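Local atomic coordinates of leucine--tRNA ligase (Agrobacterium radiobacter, PDB entry 5AH5), a protein that probably joins L-leucine to its cognate tRNA(Leu) at the expense of ATP, as a class I aminoacyl-tRNA synthetase. Residues 75-80 against 120-125; 40-45 against 104-109; 753-758 against 767-772. One frame throughout, in Å; residues are numbered along the deposited sequence.

Contact 1 of 3, residues 75-80 against 120-125; sequences MGWDSF and ANELAT. With LSS (5'-O-(L-leucylsulfamoyl)adenosine), chain I.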
loop_
_atom_site.group_PDB
_atom_site.type_symbol
_atom_site.label_atom_id
_atom_site.label_comp_id
_atom_site.label_asym_id
_atom_site.label_seq_id
_atom_site.Cartn_x
_atom_site.Cartn_y
_atom_site.Cartn_z
ATOM N N MET B 75 13.230 -7.979 -1.310
ATOM C CA MET B 75 12.785 -7.489 -2.604
ATOM C C MET B 75 12.663 -8.709 -3.555
ATOM O O MET B 75 13.383 -9.716 -3.478
ATOM C CB MET B 75 13.768 -6.444 -3.199
ATOM C CG MET B 75 13.429 -5.946 -4.645
ATOM S SD MET B 75 11.771 -5.316 -4.801
ATOM C CE MET B 75 11.861 -3.913 -3.628
ATOM N N GLY B 76 11.712 -8.603 -4.431
ATOM C CA GLY B 76 11.451 -9.667 -5.385
ATOM C C GLY B 76 10.576 -9.052 -6.469
ATOM O O GLY B 76 10.443 -7.818 -6.551
ATOM N N TRP B 77 9.998 -9.901 -7.290
ATOM C CA TRP B 77 9.599 -9.515 -8.656
ATOM C C TRP B 77 8.176 -9.954 -8.904
ATOM O O TRP B 77 7.880 -11.137 -8.823
ATOM C CB TRP B 77 10.574 -10.174 -9.621
ATOM C CG TRP B 77 11.997 -9.874 -9.189
ATOM C CD1 TRP B 77 12.877 -10.750 -8.645
ATOM C CD2 TRP B 77 12.627 -8.578 -9.100
ATOM N NE1 TRP B 77 14.063 -10.143 -8.388
ATOM C CE2 TRP B 77 13.933 -8.788 -8.630
ATOM C CE3 TRP B 77 12.223 -7.276 -9.400
ATOM C CZ2 TRP B 77 14.824 -7.738 -8.397
ATOM C CZ3 TRP B 77 13.140 -6.206 -9.203
ATOM C CH2 TRP B 77 14.418 -6.445 -8.701
ATOM N N ASP B 78 7.291 -8.994 -9.169
ATOM C CA ASP B 78 5.885 -9.263 -9.544
ATOM C C ASP B 78 5.903 -9.500 -11.094
ATOM O O ASP B 78 5.725 -8.593 -11.878
ATOM C CB ASP B 78 5.030 -8.091 -9.108
ATOM C CG ASP B 78 3.578 -8.439 -8.853
ATOM O OD1 ASP B 78 3.176 -9.593 -9.034
ATOM O OD2 ASP B 78 2.815 -7.515 -8.412
ATOM N N SER B 79 6.108 -10.765 -11.518
ATOM C CA SER B 79 6.522 -11.036 -12.821
ATOM C C SER B 79 5.534 -11.796 -13.719
ATOM O O SER B 79 5.898 -12.083 -14.825
ATOM C CB SER B 79 7.920 -11.690 -12.748
ATOM O OG SER B 79 7.989 -12.650 -11.753
ATOM N N PHE B 80 4.321 -12.116 -13.252
ATOM C CA PHE B 80 3.293 -12.754 -14.037
ATOM C C PHE B 80 2.140 -11.771 -14.352
ATOM O O PHE B 80 2.026 -10.667 -13.770
ATOM C CB PHE B 80 2.676 -13.960 -13.288
ATOM C CG PHE B 80 3.272 -15.358 -13.651
ATOM C CD1 PHE B 80 3.729 -15.684 -14.925
ATOM C CD2 PHE B 80 3.245 -16.371 -12.700
ATOM C CE1 PHE B 80 4.226 -16.956 -15.221
ATOM C CE2 PHE B 80 3.685 -17.651 -13.007
ATOM C CZ PHE B 80 4.185 -17.950 -14.250
ATOM N N ALA B 120 18.979 -12.973 -0.154
ATOM C CA ALA B 120 18.761 -14.412 0.089
ATOM C C ALA B 120 17.319 -14.684 0.164
ATOM O O ALA B 120 16.923 -15.831 0.056
ATOM C CB ALA B 120 19.402 -14.884 1.398
ATOM N N ASN B 121 16.532 -13.646 0.413
ATOM C CA ASN B 121 15.107 -13.755 0.505
ATOM C C ASN B 121 14.391 -13.361 -0.798
ATOM O O ASN B 121 13.205 -13.317 -0.812
ATOM C CB ASN B 121 14.598 -12.910 1.720
ATOM C CG ASN B 121 15.103 -13.477 3.036
ATOM O OD1 ASN B 121 16.174 -13.141 3.437
ATOM N ND2 ASN B 121 14.385 -14.453 3.611
ATOM N N GLU B 122 15.121 -13.090 -1.859
ATOM C CA GLU B 122 14.495 -12.753 -3.123
ATOM C C GLU B 122 13.567 -13.843 -3.656
ATOM O O GLU B 122 13.786 -15.026 -3.424
ATOM C CB GLU B 122 15.607 -12.471 -4.141
ATOM C CG GLU B 122 15.210 -12.065 -5.573
ATOM C CD GLU B 122 16.427 -11.890 -6.454
ATOM O OE1 GLU B 122 17.570 -12.175 -6.024
ATOM O OE2 GLU B 122 16.304 -11.385 -7.599
ATOM N N LEU B 123 12.501 -13.431 -4.327
ATOM C CA LEU B 123 11.622 -14.337 -5.035
ATOM C C LEU B 123 11.125 -13.707 -6.318
ATOM O O LEU B 123 11.284 -12.503 -6.574
ATOM C CB LEU B 123 10.420 -14.764 -4.193
ATOM C CG LEU B 123 9.547 -13.646 -3.617
ATOM C CD1 LEU B 123 8.540 -13.103 -4.667
ATOM C CD2 LEU B 123 8.748 -14.082 -2.404
ATOM N N ALA B 124 10.549 -14.551 -7.160
ATOM C CA ALA B 124 9.937 -14.080 -8.394
ATOM C C ALA B 124 8.664 -14.883 -8.554
ATOM O O ALA B 124 8.717 -16.101 -8.467
ATOM C CB ALA B 124 10.894 -14.320 -9.513
ATOM N N THR B 125 7.534 -14.232 -8.799
ATOM C CA THR B 125 6.303 -14.966 -8.796
ATOM C C THR B 125 6.197 -15.980 -10.012
ATOM O O THR B 125 5.352 -16.815 -10.000
ATOM C CB THR B 125 5.120 -14.047 -8.767
ATOM O OG1 THR B 125 5.117 -13.262 -9.940
ATOM C CG2 THR B 125 5.214 -13.013 -7.473
HETATM C C1 LSS I . 3.078 -2.608 -8.693
HETATM N N1 LSS I . 5.927 7.763 -8.266
HETATM O O1 LSS I . 2.307 -1.685 -8.552
HETATM S S1 LSS I . 4.694 -1.210 -9.923
HETATM C C2 LSS I . 5.860 7.174 -7.074
HETATM N N2 LSS I . 4.229 -2.501 -9.332
HETATM O O2 LSS I . 3.205 3.069 -6.376
HETATM N N3 LSS I . 5.739 5.837 -6.920
HETATM O O3 LSS I . 4.301 1.191 -4.679
HETATM C C4 LSS I . 5.693 5.063 -8.030
HETATM N N4 LSS I . 3.563 -5.058 -8.683
HETATM O O4 LSS I . 6.387 1.727 -7.178
HETATM C C5 LSS I . 5.670 5.629 -9.298
HETATM O O5 LSS I . 4.897 -0.171 -8.728
HETATM C C6 LSS I . 5.765 7.006 -9.409
HETATM N N6 LSS I . 5.806 7.559 -10.649
HETATM C C7 LSS I . 2.111 -5.233 -5.934
HETATM N N7 LSS I . 5.563 4.620 -10.201
HETATM C C8 LSS I . 5.463 3.450 -9.512
HETATM C C9 LSS I . 2.614 -3.967 -6.632
HETATM N N9 LSS I . 5.574 3.735 -8.188
HETATM C CA LSS I . 2.699 -3.962 -8.170
HETATM C C10 LSS I . 0.614 -5.405 -6.236
HETATM C C11 LSS I . 2.457 -5.118 -4.406
HETATM O O1A LSS I . 3.834 -0.485 -10.869
HETATM C C21 LSS I . 5.483 2.814 -7.072
HETATM C C22 LSS I . 4.132 2.199 -6.960
HETATM C C23 LSS I . 4.396 0.953 -6.111
HETATM C C24 LSS I . 5.801 0.600 -6.556
HETATM C C25 LSS I . 5.821 -0.439 -7.678
HETATM O O2A LSS I . 6.025 -1.313 -10.482
HETATM O O HOH W 1 2.775 -11.623 -10.649
#
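The wall of the leucyl-adenylate pocket carries this contact: the loop 75-80, which brings Asp78 to the bound analogue, is braced by the loop 120-125 running beside it in nearly the same direction. Trp77 and Ala124 form a single backbone bridge. Trp77 O accepts Thr125 N at 3.1 Å and also Ser79 OG, which comes from above the carbonyl plane; the bond from Trp77 N to Leu123 O is weak. At the indole edge Trp77 NE1 gives a 2.7 Å, almost linear bond (178°) to Glu122 OE2, which lies in the ring plane and uses its anti lone pair. The Glu122 chain is extended, CG anti to the backbone N (chi1 -179°), and its carboxylate is turned 65° from the ring. Glu122 OE1 is held by a salt bridge to Lys107. One hydroxyl joins the loops further along: Thr125 OG1 accepts Ser79 N at 3.1 Å and lies 2.9 Å from a water oxygen. That water accepts from Phe80 N and donates to Asp78 OD1 at 2.6 Å, which probably steadies the carboxylate. The other oxygen, Asp78 OD2, takes the leucyl amine LSS N4 at 2.6 Å. Thr125 and the water can be read as second-shell support for this acidic anchor of the analogue's amino group in the class I synthetase catalytic domain.

Contact 2 of 3, residues 40-45 against 104-109; sequences PYTSGH and DSMKRS. With LSS (5'-O-(L-leucylsulfamoyl)adenosine), chain I.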
loop_
_atom_site.group_PDB
_atom_site.type_symbol
_atom_site.label_atom_id
_atom_site.label_comp_id
_atom_site.label_asym_id
_atom_site.label_seq_id
_atom_site.Cartn_x
_atom_site.Cartn_y
_atom_site.Cartn_z
ATOM N N PRO B 40 7.903 -4.488 -7.569
ATOM C CA PRO B 40 7.562 -3.966 -8.848
ATOM C C PRO B 40 7.142 -5.021 -9.927
ATOM O O PRO B 40 7.627 -6.140 -9.907
ATOM C CB PRO B 40 8.839 -3.341 -9.302
ATOM C CG PRO B 40 9.873 -4.146 -8.716
ATOM C CD PRO B 40 9.334 -4.599 -7.399
ATOM N N TYR B 41 6.304 -4.615 -10.878
ATOM C CA TYR B 41 6.028 -5.444 -12.083
ATOM C C TYR B 41 7.267 -5.492 -12.935
ATOM O O TYR B 41 7.948 -4.493 -13.180
ATOM C CB TYR B 41 4.853 -4.895 -12.910
ATOM C CG TYR B 41 3.486 -5.009 -12.220
ATOM C CD1 TYR B 41 2.985 -6.260 -11.843
ATOM C CD2 TYR B 41 2.693 -3.874 -11.951
ATOM C CE1 TYR B 41 1.759 -6.396 -11.276
ATOM C CE2 TYR B 41 1.423 -4.022 -11.344
ATOM C CZ TYR B 41 0.994 -5.264 -10.980
ATOM O OH TYR B 41 -0.216 -5.471 -10.350
ATOM N N THR B 42 7.522 -6.636 -13.522
ATOM C CA THR B 42 8.663 -6.755 -14.404
ATOM C C THR B 42 8.285 -6.365 -15.841
ATOM O O THR B 42 8.450 -7.175 -16.790
ATOM C CB THR B 42 9.226 -8.197 -14.331
ATOM O OG1 THR B 42 8.157 -9.114 -14.614
ATOM C CG2 THR B 42 9.732 -8.436 -12.946
ATOM N N SER B 43 7.880 -5.100 -16.015
ATOM C CA SER B 43 7.400 -4.604 -17.275
ATOM C C SER B 43 8.365 -3.671 -17.954
ATOM O O SER B 43 8.048 -3.091 -18.971
ATOM C CB SER B 43 6.077 -3.938 -17.075
ATOM O OG SER B 43 6.149 -2.861 -16.120
ATOM N N GLY B 44 9.557 -3.510 -17.427
ATOM C CA GLY B 44 10.517 -2.544 -17.985
ATOM C C GLY B 44 11.672 -2.292 -17.003
ATOM O O GLY B 44 11.886 -3.038 -16.066
ATOM N N HIS B 45 12.442 -1.292 -17.266
ATOM C CA HIS B 45 13.511 -0.853 -16.368
ATOM C C HIS B 45 12.995 -0.169 -15.080
ATOM O O HIS B 45 11.805 0.099 -14.920
ATOM C CB HIS B 45 14.456 0.100 -17.102
ATOM C CG HIS B 45 15.217 -0.541 -18.235
ATOM N ND1 HIS B 45 15.515 -1.892 -18.286
ATOM C CD2 HIS B 45 15.763 0.000 -19.352
ATOM C CE1 HIS B 45 16.206 -2.153 -19.379
ATOM N NE2 HIS B 45 16.372 -1.020 -20.042
ATOM N N ASP B 104 16.814 -8.599 -14.086
ATOM C CA ASP B 104 18.248 -8.402 -14.079
ATOM C C ASP B 104 18.569 -6.869 -14.124
ATOM O O ASP B 104 19.415 -6.392 -13.381
ATOM C CB ASP B 104 18.882 -9.040 -15.276
ATOM C CG ASP B 104 18.894 -10.629 -15.237
ATOM O OD1 ASP B 104 18.549 -11.263 -14.202
ATOM O OD2 ASP B 104 19.248 -11.228 -16.302
ATOM N N SER B 105 17.910 -6.138 -15.010
ATOM C CA SER B 105 18.075 -4.654 -15.106
ATOM C C SER B 105 17.640 -3.964 -13.777
ATOM O O SER B 105 18.337 -3.140 -13.283
ATOM C CB SER B 105 17.239 -4.129 -16.258
ATOM O OG SER B 105 17.267 -2.744 -16.348
ATOM N N MET B 106 16.490 -4.329 -13.223
ATOM C CA MET B 106 15.977 -3.676 -12.015
ATOM C C MET B 106 16.848 -3.983 -10.816
ATOM O O MET B 106 17.149 -3.093 -10.032
ATOM C CB MET B 106 14.534 -4.019 -11.716
ATOM C CG MET B 106 13.554 -3.245 -12.599
ATOM S SD MET B 106 11.840 -3.477 -12.193
ATOM C CE MET B 106 11.694 -5.193 -12.332
ATOM N N LYS B 107 17.283 -5.236 -10.697
ATOM C CA LYS B 107 18.146 -5.639 -9.621
ATOM C C LYS B 107 19.497 -4.937 -9.679
ATOM O O LYS B 107 20.001 -4.403 -8.618
ATOM C CB LYS B 107 18.291 -7.174 -9.585
ATOM C CG LYS B 107 19.140 -7.694 -8.420
ATOM C CD LYS B 107 18.994 -9.214 -8.250
ATOM C CE LYS B 107 20.117 -9.740 -7.358
ATOM N NZ LYS B 107 19.830 -11.144 -6.983
ATOM N N ARG B 108 20.038 -4.827 -10.874
ATOM C CA ARG B 108 21.257 -4.065 -11.033
ATOM C C ARG B 108 21.066 -2.548 -10.621
ATOM O O ARG B 108 21.945 -1.975 -10.021
ATOM C CB ARG B 108 21.800 -4.089 -12.442
ATOM C CG ARG B 108 22.517 -5.365 -12.866
ATOM C CD ARG B 108 23.126 -5.268 -14.270
ATOM N NE ARG B 108 22.977 -6.588 -14.918
ATOM C CZ ARG B 108 22.090 -6.930 -15.868
ATOM N NH1 ARG B 108 21.249 -6.052 -16.434
ATOM N NH2 ARG B 108 22.092 -8.186 -16.301
ATOM N N SER B 109 19.986 -1.932 -11.043
ATOM C CA SER B 109 19.739 -0.512 -10.767
ATOM C C SER B 109 19.655 -0.296 -9.221
ATOM O O SER B 109 20.301 0.626 -8.667
ATOM C CB SER B 109 18.451 -0.122 -11.442
ATOM O OG SER B 109 18.699 -0.004 -12.811
HETATM C C1 LSS I . 3.078 -2.608 -8.693
HETATM N N1 LSS I . 5.927 7.763 -8.266
HETATM O O1 LSS I . 2.307 -1.685 -8.552
HETATM S S1 LSS I . 4.694 -1.210 -9.923
HETATM C C2 LSS I . 5.860 7.174 -7.074
HETATM N N2 LSS I . 4.229 -2.501 -9.332
HETATM O O2 LSS I . 3.205 3.069 -6.376
HETATM N N3 LSS I . 5.739 5.837 -6.920
HETATM O O3 LSS I . 4.301 1.191 -4.679
HETATM C C4 LSS I . 5.693 5.063 -8.030
HETATM N N4 LSS I . 3.563 -5.058 -8.683
HETATM O O4 LSS I . 6.387 1.727 -7.178
HETATM C C5 LSS I . 5.670 5.629 -9.298
HETATM O O5 LSS I . 4.897 -0.171 -8.728
HETATM C C6 LSS I . 5.765 7.006 -9.409
HETATM N N6 LSS I . 5.806 7.559 -10.649
HETATM C C7 LSS I . 2.111 -5.233 -5.934
HETATM N N7 LSS I . 5.563 4.620 -10.201
HETATM C C8 LSS I . 5.463 3.450 -9.512
HETATM C C9 LSS I . 2.614 -3.967 -6.632
HETATM N N9 LSS I . 5.574 3.735 -8.188
HETATM C CA LSS I . 2.699 -3.962 -8.170
HETATM C C10 LSS I . 0.614 -5.405 -6.236
HETATM C C11 LSS I . 2.457 -5.118 -4.406
HETATM O O1A LSS I . 3.834 -0.485 -10.869
HETATM C C21 LSS I . 5.483 2.814 -7.072
HETATM C C22 LSS I . 4.132 2.199 -6.960
HETATM C C23 LSS I . 4.396 0.953 -6.111
HETATM C C24 LSS I . 5.801 0.600 -6.556
HETATM C C25 LSS I . 5.821 -0.439 -7.678
HETATM O O2A LSS I . 6.025 -1.313 -10.482
#
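His45 ND1 and Ser105 OG, 2.7 Å apart, make the shortest polar approach between the loop 40-45 and the helix segment 104-109. Ser105 OG, anti to its backbone N (chi1 176°), meets the imidazole obliquely, with His45 CE1 also near. Further back along the loop, Met106 packs against its backbone and side chains. Its CG and SD run past Gly44 O, and SD passes Pro40 CG at 4.1 Å, the two side chains sliding by in opposite directions. A bend at chi3 (-57°) places CE 3.8 Å from Thr42 CG2 and 3.9 Å from Tyr41 O; the Thr42 and Met106 side chains cross at about a right angle. This loop belongs to the predicted 'HIGH' region, the nucleotide-binding signature of class I synthetases, and leads from strand 32-37 of the parallel Rossmann-type sheet into helix 48-66. Thr42 is the centre of an inverse gamma turn, with a weak bond from Ser43 N to Tyr41 O. Backbone bonds join Pro40 and Thr42 to Asp78 in the neighbouring loop of the pocket. Tyr41 N gives the sulfamoyl oxygen LSS O2A a weak bond of 3.3 Å (N-H...O 149°), a weak polar link to the bound analogue. While Met106 packs against the loop, the Tyr41 ring is directed to the ligand: LSS N4 sits 3.2 Å above its plane, over the centre, and LSS N2 comes within 3.3 Å of CD2. If charged, that amine N4 would probably gain from the pi cloud, as well as from Asp78.

Contact 3 of 3, residues 753-758 against 767-772; sequences NIVLPV and TMTIPV. With SO4 (sulfate ion), chain K; nucleotides of chain D.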
loop_
_atom_site.group_PDB
_atom_site.type_symbol
_atom_site.label_atom_id
_atom_site.label_comp_id
_atom_site.label_asym_id
_atom_site.label_seq_id
_atom_site.Cartn_x
_atom_site.Cartn_y
_atom_site.Cartn_z
ATOM N N ASN B 753 21.913 27.658 29.830
ATOM C CA ASN B 753 20.819 28.658 29.766
ATOM C C ASN B 753 19.697 28.316 28.793
ATOM O O ASN B 753 19.887 27.607 27.829
ATOM C CB ASN B 753 21.394 30.036 29.416
ATOM C CG ASN B 753 22.416 30.492 30.427
ATOM O OD1 ASN B 753 22.129 30.586 31.630
ATOM N ND2 ASN B 753 23.632 30.730 29.962
ATOM N N ILE B 754 18.528 28.860 29.049
ATOM C CA ILE B 754 17.341 28.589 28.256
ATOM C C ILE B 754 16.730 29.908 27.775
ATOM O O ILE B 754 16.674 30.874 28.537
ATOM C CB ILE B 754 16.409 27.723 29.107
ATOM C CG1 ILE B 754 16.704 26.269 28.723
ATOM C CG2 ILE B 754 14.922 28.034 28.927
ATOM C CD1 ILE B 754 16.116 25.239 29.656
ATOM N N VAL B 755 16.349 29.956 26.497
ATOM C CA VAL B 755 15.546 31.043 25.953
ATOM C C VAL B 755 14.077 30.688 26.216
ATOM O O VAL B 755 13.572 29.658 25.788
ATOM C CB VAL B 755 15.836 31.291 24.472
ATOM C CG1 VAL B 755 14.924 32.372 23.901
ATOM C CG2 VAL B 755 17.314 31.686 24.276
ATOM N N LEU B 756 13.396 31.522 26.995
ATOM C CA LEU B 756 11.998 31.235 27.396
ATOM C C LEU B 756 11.074 32.324 26.834
ATOM O O LEU B 756 11.237 33.456 27.201
ATOM C CB LEU B 756 11.932 31.248 28.937
ATOM C CG LEU B 756 10.693 30.698 29.646
ATOM C CD1 LEU B 756 10.651 29.184 29.544
ATOM C CD2 LEU B 756 10.680 31.114 31.114
ATOM N N PRO B 757 10.121 31.994 25.945
ATOM C CA PRO B 757 9.160 33.036 25.560
ATOM C C PRO B 757 8.205 33.390 26.703
ATOM O O PRO B 757 7.837 32.512 27.522
ATOM C CB PRO B 757 8.383 32.407 24.394
ATOM C CG PRO B 757 8.551 30.902 24.577
ATOM C CD PRO B 757 9.932 30.754 25.170
ATOM N N VAL B 758 7.809 34.662 26.732
ATOM C CA VAL B 758 6.896 35.189 27.708
ATOM C C VAL B 758 5.660 35.673 27.005
ATOM O O VAL B 758 5.744 36.485 26.086
ATOM C CB VAL B 758 7.570 36.373 28.384
ATOM C CG1 VAL B 758 6.647 36.995 29.424
ATOM C CG2 VAL B 758 8.894 35.900 28.984
ATOM N N THR B 767 11.200 37.290 24.573
ATOM C CA THR B 767 11.848 36.164 25.203
ATOM C C THR B 767 12.820 36.689 26.229
ATOM O O THR B 767 13.192 37.851 26.214
ATOM C CB THR B 767 12.664 35.297 24.205
ATOM O OG1 THR B 767 13.763 36.061 23.670
ATOM C CG2 THR B 767 11.843 34.830 23.080
ATOM N N MET B 768 13.236 35.776 27.078
ATOM C CA MET B 768 14.047 36.019 28.234
ATOM C C MET B 768 15.003 34.796 28.279
ATOM O O MET B 768 14.594 33.665 28.059
ATOM C CB MET B 768 13.071 36.031 29.411
ATOM C CG MET B 768 13.611 36.051 30.790
ATOM S SD MET B 768 12.317 35.727 31.993
ATOM C CE MET B 768 11.733 34.083 31.631
ATOM N N THR B 769 16.270 35.043 28.504
ATOM C CA THR B 769 17.262 33.984 28.706
ATOM C C THR B 769 17.539 33.839 30.181
ATOM O O THR B 769 17.875 34.832 30.842
ATOM C CB THR B 769 18.539 34.352 27.969
ATOM O OG1 THR B 769 18.187 34.538 26.605
ATOM C CG2 THR B 769 19.589 33.248 28.051
ATOM N N ILE B 770 17.376 32.631 30.710
ATOM C CA ILE B 770 17.628 32.378 32.127
ATOM C C ILE B 770 18.465 31.102 32.274
ATOM O O ILE B 770 18.409 30.268 31.408
ATOM C CB ILE B 770 16.309 32.129 32.901
ATOM C CG1 ILE B 770 15.368 31.241 32.096
ATOM C CG2 ILE B 770 15.642 33.469 33.208
ATOM C CD1 ILE B 770 14.302 30.558 32.899
ATOM N N PRO B 771 19.155 30.921 33.399
ATOM C CA PRO B 771 19.746 29.637 33.768
ATOM C C PRO B 771 18.730 28.552 33.828
ATOM O O PRO B 771 17.587 28.809 34.209
ATOM C CB PRO B 771 20.260 29.843 35.195
ATOM C CG PRO B 771 20.281 31.327 35.431
ATOM C CD PRO B 771 19.370 31.972 34.421
ATOM N N VAL B 772 19.141 27.339 33.433
ATOM C CA VAL B 772 18.343 26.127 33.614
ATOM C C VAL B 772 18.183 25.869 35.129
ATOM O O VAL B 772 19.071 26.241 35.926
ATOM C CB VAL B 772 19.064 24.943 32.896
ATOM C CG1 VAL B 772 18.414 23.608 33.215
ATOM C CG2 VAL B 772 19.032 25.189 31.414
HETATM S S SO4 K . 17.525 38.368 27.251
HETATM O O1 SO4 K . 16.436 38.598 26.263
HETATM O O2 SO4 K . 17.067 38.096 28.648
HETATM O O3 SO4 K . 18.478 39.506 27.199
HETATM O O4 SO4 K . 18.245 37.165 26.766
ATOM P P U D 20 5.790 28.119 20.634
ATOM O OP1 U D 20 4.731 28.402 19.637
ATOM O OP2 U D 20 6.892 27.226 20.338
ATOM O "O5'" U D 20 6.437 29.463 21.165
ATOM C "C5'" U D 20 5.602 30.585 21.488
ATOM C "C4'" U D 20 6.101 31.790 20.745
ATOM O "O4'" U D 20 7.449 32.073 21.201
ATOM C "C3'" U D 20 6.183 31.641 19.227
ATOM O "O3'" U D 20 5.815 32.867 18.594
ATOM C "C2'" U D 20 7.664 31.330 18.996
ATOM O "O2'" U D 20 8.138 31.685 17.726
ATOM C "C1'" U D 20 8.323 32.168 20.094
ATOM N N1 U D 20 9.640 31.665 20.508
ATOM C C2 U D 20 10.739 32.455 20.281
ATOM O O2 U D 20 10.661 33.563 19.800
ATOM N N3 U D 20 11.935 31.909 20.673
ATOM C C4 U D 20 12.143 30.676 21.254
ATOM O O4 U D 20 13.281 30.337 21.570
ATOM C C5 U D 20 10.956 29.916 21.465
ATOM C C6 U D 20 9.774 30.416 21.075
HETATM O O HOH W 2 20.946 33.558 31.386
#
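Ile754 and Ile770 exchange two backbone hydrogen bonds: Ile754 N reaches Ile770 O at 2.7 Å, and Ile770 N returns to Ile754 O at 2.9 Å. Leu756 and Met768 repeat the exchange two residues on, with Leu756 N to Met768 O at 2.7 Å and a more bent return bond (140°). CA-H groups add to this, Thr769 CA approaching Ile754 O at 3.2 Å. These are the hydrogen-bonded pairs of an antiparallel beta hairpin, strands 753-760 and 763-771, in a mixed sheet near the C terminus where 763-771 is an edge strand. Thr769 N, directed away from the partner strand at this edge, is taken by a sulfate, probably from the crystallisation liquor, at SO4 O2 with a nearly straight bond (176°). Thr769 OG1, anti to the carbonyl carbon (chi1 -57°), donates to SO4 O4 at 2.6 Å. A water bridges Asn753 OD1 and Thr769 O through weak bonds. On the face of Val755, Pro757, Thr767 and Thr769 lies nucleotide U20 of chain D, in the tRNA: Pro757 CB is 3.3 Å from U20 O4', and Thr767 CG2 approaches U20 O2. On the other face Leu756 CD2 meets Ile770 CD1 at 4.1 Å. Val758 CG2 lies 4.2 Å from Met768 CB. From helix 776-785, Ile779 touches Leu756, while Val783 touches both Val758 and Met768.

How the contacts relate
Contacts 1 and 2 adjoin, their centres 11 Å apart, and their segments alternate along the chain; both reach the same bound analogue, and a salt bridge and backbone bonds run between them. Contact 1 is buried and joins two loops through polar bonds and a water, whereas contact 2, partly buried, sets a loop on helix 95-112 mainly through a methionine. Contact 3, in the anticodon-binding family region, lies about 56 Å from either, centre to centre, and differs in kind: a regular hairpin ladder, partly buried, with one apolar face against a helix and one turned to tRNA. There the ligand is nucleic acid rather than adenylate analogue.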